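Long-range contacts in DUF2235 domain-containing protein (Pseudomonas aeruginosa, PDB 4O5P), which probably hydrolyses phospholipids as Tle1, a phospholipase effector delivered by the type VI secretion system: residues I137-E143 and H298-A302; R244-W249 and T305-P309; V263-F267 and D324-L328. All blocks are in the same frame, centred on the assembly; numbering follows the deposited sequence.

Contact 1: residues I137-E143 and H298-A302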
ATOM      1  N   ILE A 137      -0.416  11.853   1.015  1.00 27.90           N
ATOM      2  CA  ILE A 137      -0.408  11.217  -0.294  1.00 30.06           C
ATOM      3  C   ILE A 137      -1.771  11.273  -0.967  1.00 24.37           C
ATOM      4  O   ILE A 137      -2.756  10.758  -0.439  1.00 26.71           O
ATOM      5  CB  ILE A 137       0.059   9.751  -0.197  1.00 28.31           C
ATOM      6  CG1 ILE A 137       1.071   9.592   0.949  1.00 31.75           C
ATOM      7  CG2 ILE A 137       0.615   9.291  -1.541  1.00 24.40           C
ATOM      8  CD1 ILE A 137       2.250   8.664   0.659  1.00 23.86           C
ATOM      9  N   GLY A 138      -1.817  11.909  -2.134  1.00 29.31           N
ATOM     10  CA  GLY A 138      -3.045  12.007  -2.903  1.00 24.96           C
ATOM     11  C   GLY A 138      -3.255  10.779  -3.769  1.00 22.07           C
ATOM     12  O   GLY A 138      -2.326  10.004  -3.997  1.00 22.63           O
ATOM     13  N   ALA A 139      -4.477  10.608  -4.258  1.00 16.85           N
ATOM     14  CA  ALA A 139      -4.861   9.412  -5.001  1.00 22.26           C
ATOM     15  C   ALA A 139      -4.218   9.347  -6.391  1.00 18.11           C
ATOM     16  O   ALA A 139      -3.976   8.255  -6.954  1.00 16.33           O
ATOM     17  CB  ALA A 139      -6.377   9.351  -5.114  1.00 16.47           C
ATOM     18  N   GLU A 140      -3.951  10.525  -6.946  1.00 19.92           N
ATOM     19  CA  GLU A 140      -3.512  10.610  -8.330  1.00 18.73           C
ATOM     20  C   GLU A 140      -2.189   9.878  -8.556  1.00 18.31           C
ATOM     21  O   GLU A 140      -1.981   9.302  -9.611  1.00 17.01           O
ATOM     22  CB  GLU A 140      -3.454  12.078  -8.817  1.00 21.26           C
ATOM     23  CG  GLU A 140      -2.230  12.875  -8.392  1.00 27.54           C
ATOM     24  CD  GLU A 140      -2.339  13.472  -6.992  1.00 32.57           C
ATOM     25  OE1 GLU A 140      -3.403  13.331  -6.342  1.00 33.07           O
ATOM     26  OE2 GLU A 140      -1.353  14.094  -6.541  1.00 33.80           O
ATOM     27  N   GLY A 141      -1.312   9.868  -7.555  1.00 16.45           N
ATOM     28  CA  GLY A 141      -0.043   9.167  -7.680  1.00 15.84           C
ATOM     29  C   GLY A 141      -0.246   7.673  -7.895  1.00 19.17           C
ATOM     30  O   GLY A 141       0.435   7.032  -8.737  1.00 15.66           O
ATOM     31  N   GLY A 142      -1.205   7.120  -7.145  1.00 13.65           N
ATOM     32  CA  GLY A 142      -1.584   5.729  -7.293  1.00 14.92           C
ATOM     33  C   GLY A 142      -2.106   5.479  -8.700  1.00 15.87           C
ATOM     34  O   GLY A 142      -1.633   4.566  -9.400  1.00 16.41           O
ATOM     35  N   GLU A 143      -3.079   6.289  -9.118  1.00 17.19           N
ATOM     36  CA  GLU A 143      -3.662   6.107 -10.457  1.00 16.88           C
ATOM     37  C   GLU A 143      -2.624   6.165 -11.577  1.00 14.98           C
ATOM     38  O   GLU A 143      -2.649   5.355 -12.512  1.00 16.78           O
ATOM     39  CB  GLU A 143      -4.778   7.129 -10.711  1.00 19.34           C
ATOM     40  CG  GLU A 143      -5.258   7.173 -12.158  1.00 17.90           C
ATOM     41  CD  GLU A 143      -6.344   8.210 -12.397  1.00 23.62           C
ATOM     42  OE1 GLU A 143      -6.122   9.403 -12.094  1.00 27.50           O
ATOM     43  OE2 GLU A 143      -7.427   7.835 -12.892  1.00 20.37           O
ATOM     44  N   HIS A 298     -10.606   4.753   1.323  1.00 18.03           N
ATOM     45  CA  HIS A 298      -9.977   4.526   0.014  1.00 16.73           C
ATOM     46  C   HIS A 298      -9.638   5.764  -0.805  1.00 18.20           C
ATOM     47  O   HIS A 298     -10.413   6.727  -0.859  1.00 15.42           O
ATOM     48  CB  HIS A 298     -10.887   3.680  -0.876  1.00 15.98           C
ATOM     49  CG  HIS A 298     -11.152   2.300  -0.370  1.00 16.91           C
ATOM     50  ND1 HIS A 298     -10.387   1.690   0.603  1.00 19.60           N
ATOM     51  CD2 HIS A 298     -12.119   1.413  -0.698  1.00 17.51           C
ATOM     52  CE1 HIS A 298     -10.874   0.489   0.852  1.00 15.65           C
ATOM     53  NE2 HIS A 298     -11.921   0.293   0.071  1.00 16.02           N
HETATM   54  N   MSE A 299      -8.495   5.704  -1.487  1.00 16.61           N
HETATM   55  CA  MSE A 299      -8.248   6.564  -2.643  1.00 18.82           C
HETATM   56  C   MSE A 299      -9.360   6.302  -3.665  1.00 16.73           C
HETATM   57  O   MSE A 299      -9.886   5.174  -3.754  1.00 17.76           O
HETATM   58  CB  MSE A 299      -6.871   6.264  -3.251  1.00 17.70           C
HETATM   59  CG  MSE A 299      -5.727   6.815  -2.422  1.00 20.45           C
HETATM   60 SE   MSE A 299      -3.959   6.127  -2.944  1.00 27.05          SE
HETATM   61  CE  MSE A 299      -2.885   7.298  -1.825  1.00 26.30           C
ATOM     62  N   ASP A 300      -9.715   7.327  -4.433  1.00 17.28           N
ATOM     63  CA  ASP A 300     -10.870   7.223  -5.326  1.00 16.09           C
ATOM     64  C   ASP A 300     -10.775   6.045  -6.314  1.00 19.53           C
ATOM     65  O   ASP A 300     -11.773   5.346  -6.556  1.00 17.04           O
ATOM     66  CB  ASP A 300     -11.171   8.564  -6.032  1.00 18.94           C
ATOM     67  CG  ASP A 300      -9.969   9.139  -6.771  1.00 18.02           C
ATOM     68  OD1 ASP A 300      -8.987   8.409  -7.031  1.00 19.01           O
ATOM     69  OD2 ASP A 300     -10.004  10.343  -7.112  1.00 25.04           O
ATOM     70  N   TRP A 301      -9.581   5.786  -6.846  1.00 14.23           N
ATOM     71  CA  TRP A 301      -9.461   4.727  -7.854  1.00 18.15           C
ATOM     72  C   TRP A 301      -9.647   3.332  -7.261  1.00 20.34           C
ATOM     73  O   TRP A 301      -9.908   2.360  -7.991  1.00 17.17           O
ATOM     74  CB  TRP A 301      -8.132   4.828  -8.599  1.00 18.01           C
ATOM     75  CG  TRP A 301      -6.932   4.922  -7.715  1.00 16.20           C
ATOM     76  CD1 TRP A 301      -6.253   6.057  -7.390  1.00 16.51           C
ATOM     77  CD2 TRP A 301      -6.264   3.848  -7.046  1.00 15.66           C
ATOM     78  NE1 TRP A 301      -5.203   5.757  -6.561  1.00 17.76           N
ATOM     79  CE2 TRP A 301      -5.184   4.402  -6.341  1.00 16.09           C
ATOM     80  CE3 TRP A 301      -6.473   2.462  -6.980  1.00 14.73           C
ATOM     81  CZ2 TRP A 301      -4.321   3.631  -5.559  1.00 15.82           C
ATOM     82  CZ3 TRP A 301      -5.616   1.698  -6.211  1.00 18.08           C
ATOM     83  CH2 TRP A 301      -4.548   2.282  -5.514  1.00 11.72           C
ATOM     84  N   ALA A 302      -9.515   3.251  -5.934  1.00 14.86           N
ATOM     85  CA  ALA A 302      -9.541   1.987  -5.202  1.00 17.93           C
ATOM     86  C   ALA A 302     -10.946   1.512  -4.849  1.00 21.02           C
ATOM     87  O   ALA A 302     -11.141   0.319  -4.570  1.00 21.04           O
ATOM     88  CB  ALA A 302      -8.702   2.090  -3.923  1.00 18.29           C
TER
HETATM   89  O   HOH W   1      -6.825   9.257  -8.737  1.00 22.73           O
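The indole of Trp301 lies against the first turn of helix 139-162, meeting it with one face and with its NE1 edge. Gly142 approaches that face, its C atom 3.6 Å above the ring plane and toward the rim. The opposite face carries CB of Met299 and CB of Ala302, also toward the rim, so the ring is held between the helix backbone and the side chain of Met299, two residues back. At the ring edge, Trp301 NE1 gives a weak hydrogen bond to Ala139 O (2.8 Å, N-H...O angle 128°). The same carbonyl receives Glu143 N in the regular helical bond.

Gly142, having no side chain, lets the indole lie close to the helix backbone, with Trp301 NE1 3.7 Å from Gly142 CA. The contact joins the start of helix 139-162 to the end of strand 294-299, an outer strand of a four-stranded antiparallel sheet. Met299, a selenomethionine, runs extended beyond CG (chi2 167°) along Ala139, which carries its CE to 3.5 Å from Gly138 O and close to CG2 of Ile137. Asp300 OD1 also approaches Ala139 CB, at 3.4 Å. A water donates to Asp300 OD1 and, weakly, to Glu143 OE1, while Glu143 OE2 is bonded to Thr180.

Contact 2: residues R244-W249 and T305-P309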
ATOM      1  N   ARG A 244      -4.002  -4.488  -7.475  1.00 15.41           N
ATOM      2  CA  ARG A 244      -5.378  -4.978  -7.541  1.00 16.70           C
ATOM      3  C   ARG A 244      -6.229  -4.158  -8.504  1.00 14.66           C
ATOM      4  O   ARG A 244      -6.971  -4.711  -9.338  1.00 16.80           O
ATOM      5  CB  ARG A 244      -5.963  -5.034  -6.124  1.00 17.57           C
ATOM      6  CG  ARG A 244      -5.209  -6.069  -5.285  1.00 12.21           C
ATOM      7  CD  ARG A 244      -5.472  -5.969  -3.776  1.00 12.96           C
ATOM      8  NE  ARG A 244      -6.824  -6.365  -3.383  1.00 14.25           N
ATOM      9  CZ  ARG A 244      -7.161  -6.657  -2.132  1.00 14.18           C
ATOM     10  NH1 ARG A 244      -6.230  -6.627  -1.190  1.00 12.20           N
ATOM     11  NH2 ARG A 244      -8.411  -6.985  -1.819  1.00 15.45           N
ATOM     12  N   ALA A 245      -6.095  -2.836  -8.417  1.00 14.41           N
ATOM     13  CA  ALA A 245      -6.769  -1.977  -9.386  1.00 12.51           C
ATOM     14  C   ALA A 245      -6.265  -2.267 -10.804  1.00 14.15           C
ATOM     15  O   ALA A 245      -7.055  -2.362 -11.734  1.00 15.80           O
ATOM     16  CB  ALA A 245      -6.582  -0.502  -9.018  1.00 13.58           C
ATOM     17  N   PHE A 246      -4.953  -2.425 -10.962  1.00 15.25           N
ATOM     18  CA  PHE A 246      -4.340  -2.818 -12.235  1.00 14.13           C
ATOM     19  C   PHE A 246      -4.995  -4.078 -12.811  1.00 17.18           C
ATOM     20  O   PHE A 246      -5.413  -4.101 -13.968  1.00 15.75           O
ATOM     21  CB  PHE A 246      -2.835  -3.031 -12.022  1.00 15.78           C
ATOM     22  CG  PHE A 246      -2.120  -3.698 -13.173  1.00 19.27           C
ATOM     23  CD1 PHE A 246      -2.007  -5.092 -13.232  1.00 17.90           C
ATOM     24  CD2 PHE A 246      -1.516  -2.938 -14.160  1.00 15.36           C
ATOM     25  CE1 PHE A 246      -1.338  -5.701 -14.272  1.00 19.38           C
ATOM     26  CE2 PHE A 246      -0.836  -3.541 -15.210  1.00 20.74           C
ATOM     27  CZ  PHE A 246      -0.747  -4.931 -15.270  1.00 20.54           C
ATOM     28  N   ALA A 247      -5.097  -5.122 -12.002  1.00 14.95           N
ATOM     29  CA  ALA A 247      -5.720  -6.371 -12.434  1.00 15.47           C
ATOM     30  C   ALA A 247      -7.146  -6.141 -12.934  1.00 16.23           C
ATOM     31  O   ALA A 247      -7.514  -6.638 -14.014  1.00 17.14           O
ATOM     32  CB  ALA A 247      -5.699  -7.402 -11.310  1.00 14.06           C
ATOM     33  N   ASN A 248      -7.944  -5.389 -12.171  1.00 16.48           N
ATOM     34  CA  ASN A 248      -9.301  -5.054 -12.635  1.00 15.73           C
ATOM     35  C   ASN A 248      -9.392  -4.196 -13.910  1.00 18.56           C
ATOM     36  O   ASN A 248     -10.177  -4.500 -14.821  1.00 21.77           O
ATOM     37  CB  ASN A 248     -10.130  -4.420 -11.511  1.00 16.19           C
ATOM     38  CG  ASN A 248     -10.658  -5.456 -10.536  1.00 19.55           C
ATOM     39  OD1 ASN A 248     -11.243  -6.461 -10.944  1.00 20.41           O
ATOM     40  ND2 ASN A 248     -10.412  -5.242  -9.246  1.00 16.87           N
ATOM     41  N   TRP A 249      -8.624  -3.114 -13.976  1.00 17.88           N
ATOM     42  CA  TRP A 249      -8.588  -2.285 -15.188  1.00 19.92           C
ATOM     43  C   TRP A 249      -8.089  -3.073 -16.414  1.00 18.51           C
ATOM     44  O   TRP A 249      -8.518  -2.843 -17.557  1.00 20.37           O
ATOM     45  CB  TRP A 249      -7.727  -1.030 -14.959  1.00 15.94           C
ATOM     46  CG  TRP A 249      -8.273  -0.119 -13.886  1.00 18.73           C
ATOM     47  CD1 TRP A 249      -9.403  -0.319 -13.123  1.00 17.43           C
ATOM     48  CD2 TRP A 249      -7.717   1.135 -13.451  1.00 19.31           C
ATOM     49  NE1 TRP A 249      -9.573   0.734 -12.252  1.00 19.69           N
ATOM     50  CE2 TRP A 249      -8.553   1.634 -12.426  1.00 16.83           C
ATOM     51  CE3 TRP A 249      -6.598   1.884 -13.830  1.00 19.00           C
ATOM     52  CZ2 TRP A 249      -8.306   2.851 -11.781  1.00 20.12           C
ATOM     53  CZ3 TRP A 249      -6.352   3.098 -13.186  1.00 18.70           C
ATOM     54  CH2 TRP A 249      -7.199   3.561 -12.166  1.00 19.05           C
ATOM     55  N   THR A 305     -12.504  -1.488  -6.619  1.00 18.90           N
ATOM     56  CA  THR A 305     -11.434  -2.096  -7.413  1.00 19.89           C
ATOM     57  C   THR A 305     -10.457  -2.942  -6.574  1.00 17.40           C
ATOM     58  O   THR A 305      -9.475  -3.472  -7.085  1.00 17.42           O
ATOM     59  CB  THR A 305     -10.687  -1.043  -8.262  1.00 19.58           C
ATOM     60  OG1 THR A 305     -10.170  -0.013  -7.415  1.00 19.57           O
ATOM     61  CG2 THR A 305     -11.642  -0.409  -9.283  1.00 25.18           C
HETATM   62  N   MSE A 306     -10.728  -3.086  -5.286  1.00 18.74           N
HETATM   63  CA  MSE A 306      -9.885  -3.941  -4.466  1.00 15.68           C
HETATM   64  C   MSE A 306     -10.317  -5.392  -4.591  1.00 15.61           C
HETATM   65  O   MSE A 306      -9.518  -6.318  -4.409  1.00 14.29           O
HETATM   66  CB  MSE A 306      -9.939  -3.500  -3.003  1.00 17.25           C
HETATM   67  CG  MSE A 306      -9.316  -2.116  -2.764  1.00 14.57           C
HETATM   68 SE   MSE A 306      -7.443  -2.131  -3.317  1.00 24.67          SE
HETATM   69  CE  MSE A 306      -7.669  -1.294  -5.056  1.00 12.06           C
ATOM     70  N   ARG A 307     -11.603  -5.578  -4.858  1.00 17.80           N
ATOM     71  CA  ARG A 307     -12.180  -6.900  -5.054  1.00 18.51           C
ATOM     72  C   ARG A 307     -11.420  -7.612  -6.169  1.00 19.92           C
ATOM     73  O   ARG A 307     -11.290  -7.065  -7.270  1.00 19.99           O
ATOM     74  CB  ARG A 307     -13.637  -6.723  -5.465  1.00 20.10           C
ATOM     75  CG  ARG A 307     -14.447  -7.976  -5.461  1.00 20.63           C
ATOM     76  CD  ARG A 307     -15.748  -7.774  -6.253  1.00 24.42           C
ATOM     77  NE  ARG A 307     -16.327  -9.078  -6.527  1.00 23.02           N
ATOM     78  CZ  ARG A 307     -17.100  -9.734  -5.669  1.00 23.04           C
ATOM     79  NH1 ARG A 307     -17.415  -9.177  -4.495  1.00 22.13           N
ATOM     80  NH2 ARG A 307     -17.565 -10.936  -5.987  1.00 19.82           N
ATOM     81  N   LEU A 308     -10.900  -8.808  -5.901  1.00 18.25           N
ATOM     82  CA  LEU A 308     -10.101  -9.489  -6.922  1.00 17.15           C
ATOM     83  C   LEU A 308     -10.989  -9.791  -8.145  1.00 17.60           C
ATOM     84  O   LEU A 308     -12.214  -9.878  -8.009  1.00 15.78           O
ATOM     85  CB  LEU A 308      -9.472 -10.767  -6.368  1.00 16.82           C
ATOM     86  CG  LEU A 308      -8.389 -10.743  -5.281  1.00 16.49           C
ATOM     87  CD1 LEU A 308      -7.963 -12.164  -4.995  1.00 12.19           C
ATOM     88  CD2 LEU A 308      -7.161  -9.938  -5.657  1.00 12.29           C
ATOM     89  N   PRO A 309     -10.384  -9.893  -9.345  1.00 16.59           N
ATOM     90  CA  PRO A 309     -11.195 -10.161 -10.547  1.00 21.67           C
ATOM     91  C   PRO A 309     -12.017 -11.441 -10.429  1.00 22.08           C
ATOM     92  O   PRO A 309     -11.499 -12.471  -9.970  1.00 23.22           O
ATOM     93  CB  PRO A 309     -10.140 -10.328 -11.653  1.00 18.99           C
ATOM     94  CG  PRO A 309      -9.026  -9.439 -11.236  1.00 19.53           C
ATOM     95  CD  PRO A 309      -8.990  -9.555  -9.694  1.00 17.16           C
TER
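Arg244 and Asn248, one turn apart on helix 238-254, take hold of three consecutive carbonyls in the loop 305-309. Arg244 meets Met306 O side-on with two nitrogens: NE and NH2 each lie 2.9 Å from that one oxygen, which sits close to the guanidinium plane. The two bonds differ at the acceptor, for NE is in the carbonyl plane on a lone pair whereas NH2 stands above it. Asn248 spreads a single ND2 over two acceptors, both in its amide plane. The bond from Asn248 ND2 to Arg307 O is nearly straight (2.8 Å, 177°), while that to Thr305 O is more bent (2.9 Å, 136°), its donor above the carbonyl plane.

Apolar contacts fill in around these bonds. CG of Pro309 rests 3.9 Å from CB of Ala247, and it also comes 3.7 Å from OD1 of Asn248. Thr305 turns CG2 toward NE1 of Trp249, crossing the indole obliquely. Met306 is a selenomethionine bent at both chi2 and chi3, which brings CE back to the helix, 4.2 Å from CB of Ala245.

Further out, the guanidinium is fixed by more than the loop: Arg244 NH1 bonds to Asp347 O and NH2 to Ser348 O, tying in strand 346-353. Thr305 OG1 is bonded to Trp301 O, and Arg307 pairs with Asp310 and Asp690. Helix 238-254 follows strand 225-236, with a Gly-x-Ser-x-Gly pattern at the junction, consistent with the nucleophile elbow of an alpha/beta-hydrolase fold; the arrangement joins the helix behind that presumed elbow to a loop of the catalytic domain.

Contact 3: residues V263-F267 and D324-L328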
ATOM      1  N   VAL A 263     -16.253 -16.425 -23.502  1.00 34.70           N
ATOM      2  CA  VAL A 263     -15.587 -15.313 -22.832  1.00 35.09           C
ATOM      3  C   VAL A 263     -14.079 -15.538 -22.741  1.00 31.60           C
ATOM      4  O   VAL A 263     -13.627 -16.529 -22.173  1.00 34.86           O
ATOM      5  CB  VAL A 263     -16.164 -15.097 -21.403  1.00 42.82           C
ATOM      6  CG1 VAL A 263     -15.296 -14.147 -20.598  1.00 38.76           C
ATOM      7  CG2 VAL A 263     -17.602 -14.583 -21.471  1.00 35.68           C
ATOM      8  N   GLU A 264     -13.302 -14.629 -23.317  1.00 28.28           N
ATOM      9  CA  GLU A 264     -11.845 -14.685 -23.186  1.00 30.87           C
ATOM     10  C   GLU A 264     -11.222 -13.311 -22.917  1.00 29.69           C
ATOM     11  O   GLU A 264     -11.906 -12.286 -22.906  1.00 29.76           O
ATOM     12  CB  GLU A 264     -11.182 -15.348 -24.409  1.00 29.22           C
ATOM     13  CG  GLU A 264     -12.097 -15.525 -25.614  1.00 36.74           C
ATOM     14  CD  GLU A 264     -11.459 -16.338 -26.732  1.00 40.56           C
ATOM     15  OE1 GLU A 264     -10.423 -17.009 -26.500  1.00 39.18           O
ATOM     16  OE2 GLU A 264     -12.001 -16.299 -27.856  1.00 46.72           O
ATOM     17  N   TYR A 265      -9.915 -13.302 -22.693  1.00 22.97           N
ATOM     18  CA  TYR A 265      -9.216 -12.061 -22.478  1.00 24.81           C
ATOM     19  C   TYR A 265      -8.089 -11.945 -23.493  1.00 22.94           C
ATOM     20  O   TYR A 265      -7.264 -12.853 -23.646  1.00 21.40           O
ATOM     21  CB  TYR A 265      -8.733 -11.988 -21.023  1.00 24.53           C
ATOM     22  CG  TYR A 265      -9.871 -12.239 -20.056  1.00 21.20           C
ATOM     23  CD1 TYR A 265     -10.199 -13.532 -19.662  1.00 25.29           C
ATOM     24  CD2 TYR A 265     -10.637 -11.191 -19.565  1.00 24.92           C
ATOM     25  CE1 TYR A 265     -11.252 -13.782 -18.798  1.00 27.25           C
ATOM     26  CE2 TYR A 265     -11.696 -11.429 -18.690  1.00 26.64           C
ATOM     27  CZ  TYR A 265     -11.995 -12.732 -18.312  1.00 26.92           C
ATOM     28  OH  TYR A 265     -13.041 -12.989 -17.448  1.00 33.84           O
ATOM     29  N   ARG A 266      -8.092 -10.839 -24.225  1.00 23.57           N
ATOM     30  CA  ARG A 266      -7.103 -10.624 -25.263  1.00 24.48           C
ATOM     31  C   ARG A 266      -6.573  -9.206 -25.231  1.00 24.15           C
ATOM     32  O   ARG A 266      -7.297  -8.270 -24.886  1.00 24.38           O
ATOM     33  CB  ARG A 266      -7.666 -10.984 -26.646  1.00 26.17           C
ATOM     34  CG  ARG A 266      -7.718 -12.496 -26.855  1.00 24.90           C
ATOM     35  CD  ARG A 266      -8.441 -12.923 -28.103  1.00 30.94           C
ATOM     36  NE  ARG A 266      -8.608 -14.374 -28.095  1.00 38.42           N
ATOM     37  CZ  ARG A 266      -7.750 -15.246 -28.626  1.00 35.93           C
ATOM     38  NH1 ARG A 266      -6.643 -14.830 -29.228  1.00 35.96           N
ATOM     39  NH2 ARG A 266      -8.002 -16.545 -28.556  1.00 33.63           N
ATOM     40  N   PHE A 267      -5.294  -9.090 -25.576  1.00 22.72           N
ATOM     41  CA  PHE A 267      -4.546  -7.849 -25.549  1.00 25.89           C
ATOM     42  C   PHE A 267      -3.922  -7.754 -26.933  1.00 25.10           C
ATOM     43  O   PHE A 267      -2.936  -8.449 -27.235  1.00 20.38           O
ATOM     44  CB  PHE A 267      -3.453  -7.946 -24.481  1.00 20.41           C
ATOM     45  CG  PHE A 267      -2.643  -6.693 -24.306  1.00 21.94           C
ATOM     46  CD1 PHE A 267      -1.496  -6.485 -25.055  1.00 18.49           C
ATOM     47  CD2 PHE A 267      -3.014  -5.736 -23.358  1.00 22.37           C
ATOM     48  CE1 PHE A 267      -0.728  -5.343 -24.882  1.00 21.36           C
ATOM     49  CE2 PHE A 267      -2.253  -4.590 -23.176  1.00 20.74           C
ATOM     50  CZ  PHE A 267      -1.102  -4.393 -23.945  1.00 24.52           C
ATOM     51  N   ASP A 324      -8.046 -22.065 -19.962  1.00 41.54           N
ATOM     52  CA  ASP A 324      -7.885 -20.874 -20.812  1.00 37.96           C
ATOM     53  C   ASP A 324      -9.105 -19.945 -20.795  1.00 34.26           C
ATOM     54  O   ASP A 324      -9.219 -19.034 -21.620  1.00 31.96           O
ATOM     55  CB  ASP A 324      -7.542 -21.276 -22.254  1.00 36.37           C
ATOM     56  CG  ASP A 324      -8.658 -22.067 -22.930  1.00 40.36           C
ATOM     57  OD1 ASP A 324      -9.482 -22.686 -22.219  1.00 42.47           O
ATOM     58  OD2 ASP A 324      -8.710 -22.076 -24.182  1.00 35.55           O
ATOM     59  N   CYS A 325     -10.009 -20.182 -19.851  1.00 33.67           N
ATOM     60  CA  CYS A 325     -11.184 -19.330 -19.670  1.00 34.39           C
ATOM     61  C   CYS A 325     -10.907 -18.216 -18.650  1.00 33.48           C
ATOM     62  O   CYS A 325     -11.606 -17.202 -18.627  1.00 34.75           O
ATOM     63  CB  CYS A 325     -12.378 -20.157 -19.178  1.00 34.41           C
ATOM     64  SG  CYS A 325     -12.883 -21.564 -20.237  1.00 45.47           S
ATOM     65  N   SER A 326      -9.888 -18.415 -17.810  1.00 33.43           N
ATOM     66  CA  SER A 326      -9.692 -17.585 -16.613  1.00 29.87           C
ATOM     67  C   SER A 326      -8.724 -16.411 -16.807  1.00 23.62           C
ATOM     68  O   SER A 326      -7.725 -16.522 -17.513  1.00 24.52           O
ATOM     69  CB  SER A 326      -9.225 -18.448 -15.429  1.00 28.80           C
ATOM     70  OG  SER A 326     -10.109 -19.534 -15.198  1.00 28.98           O
ATOM     71  N   PHE A 327      -9.038 -15.292 -16.167  1.00 22.24           N
ATOM     72  CA  PHE A 327      -8.171 -14.124 -16.197  1.00 20.13           C
ATOM     73  C   PHE A 327      -7.059 -14.168 -15.129  1.00 21.77           C
ATOM     74  O   PHE A 327      -5.896 -13.830 -15.407  1.00 18.57           O
ATOM     75  CB  PHE A 327      -9.012 -12.858 -16.072  1.00 22.95           C
ATOM     76  CG  PHE A 327      -8.211 -11.595 -16.134  1.00 22.38           C
ATOM     77  CD1 PHE A 327      -7.609 -11.204 -17.320  1.00 21.93           C
ATOM     78  CD2 PHE A 327      -8.052 -10.803 -15.001  1.00 21.39           C
ATOM     79  CE1 PHE A 327      -6.865 -10.037 -17.380  1.00 23.71           C
ATOM     80  CE2 PHE A 327      -7.298  -9.635 -15.052  1.00 23.38           C
ATOM     81  CZ  PHE A 327      -6.711  -9.248 -16.239  1.00 20.64           C
ATOM     82  N   LEU A 328      -7.409 -14.610 -13.921  1.00 17.03           N
ATOM     83  CA  LEU A 328      -6.450 -14.664 -12.810  1.00 19.57           C
ATOM     84  C   LEU A 328      -6.244 -16.100 -12.357  1.00 15.16           C
ATOM     85  O   LEU A 328      -7.196 -16.753 -11.924  1.00 21.25           O
ATOM     86  CB  LEU A 328      -6.950 -13.814 -11.628  1.00 16.30           C
ATOM     87  CG  LEU A 328      -6.164 -13.902 -10.318  1.00 16.53           C
ATOM     88  CD1 LEU A 328      -4.783 -13.318 -10.530  1.00 14.59           C
ATOM     89  CD2 LEU A 328      -6.904 -13.147  -9.178  1.00 23.39           C
TER
HETATM   90  O   HOH W   2      -9.158 -15.891 -21.860  1.00 29.52           O
HETATM   91  O   HOH W   3     -13.538 -15.293 -16.790  1.00 31.70           O
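The Tyr265 ring has CB of Phe327 over the centre of one face, in a CH-pi contact 3.7 Å from the ring centroid and 13° off its normal. At the edge of the tyrosine ring, in its plane, lie Cys325 O and a water; CE1 of Tyr265 is 3.4 Å from that carbonyl. The two rings meet obliquely, planes at 49°, centroids 5.0 Å apart. Phe327 places CG anti to its backbone N (chi1 -178°), a rotation that swings its ring so that CD1 comes 3.7 Å from CG of Tyr265.

Polar links between the segments run through water. One water lies 2.8 Å from Tyr265 N, whose proton it accepts, and donates to Asp324 O. Another donates to Cys325 O and lies beside the tyrosine hydroxyl, which is also in a weak hydrogen bond with Gln251 NE2. Glu264 and Arg266 form a salt bridge within their own segment, Arg266 NH2 reaching Glu264 OE1 at 3.2 Å from above the carboxylate plane. Cys325 is not disulfide-bonded here, although a bond to Cys316 is seen in another structure of this protein.

Helix 238-254 borders the aromatic pair, with Thr254 touching both Tyr265 and Phe327. Backbone bonds from Tyr265 to Ile272 and from Phe327 to Ile274 attach both segments to strand 270-280, which pairs antiparallel with 266-267 and parallel with 331-336.

How the contacts relate
Along the chain the first segments of all three contacts precede all the second ones, so the connections cross: 137-143, 244-249 and 263-267 come before 298-302, 305-309 and 324-328. Contacts 1 and 2 have centres 14 Å apart and touch where Trp301 packs on Ala245, Trp249 and Met306. Contacts 2 and 3, with centres 15 Å apart, meet where Phe327 packs against Ala247 and Pro309. Contacts 1 and 3 do not touch, their nearest atoms being about 14 Å apart. Helix 238-254 supplies one segment of contact 2 and touches contacts 1 and 3; parts of the chain between strands 294-299 and 331-336 lie along this helix of the probable hydrolase core.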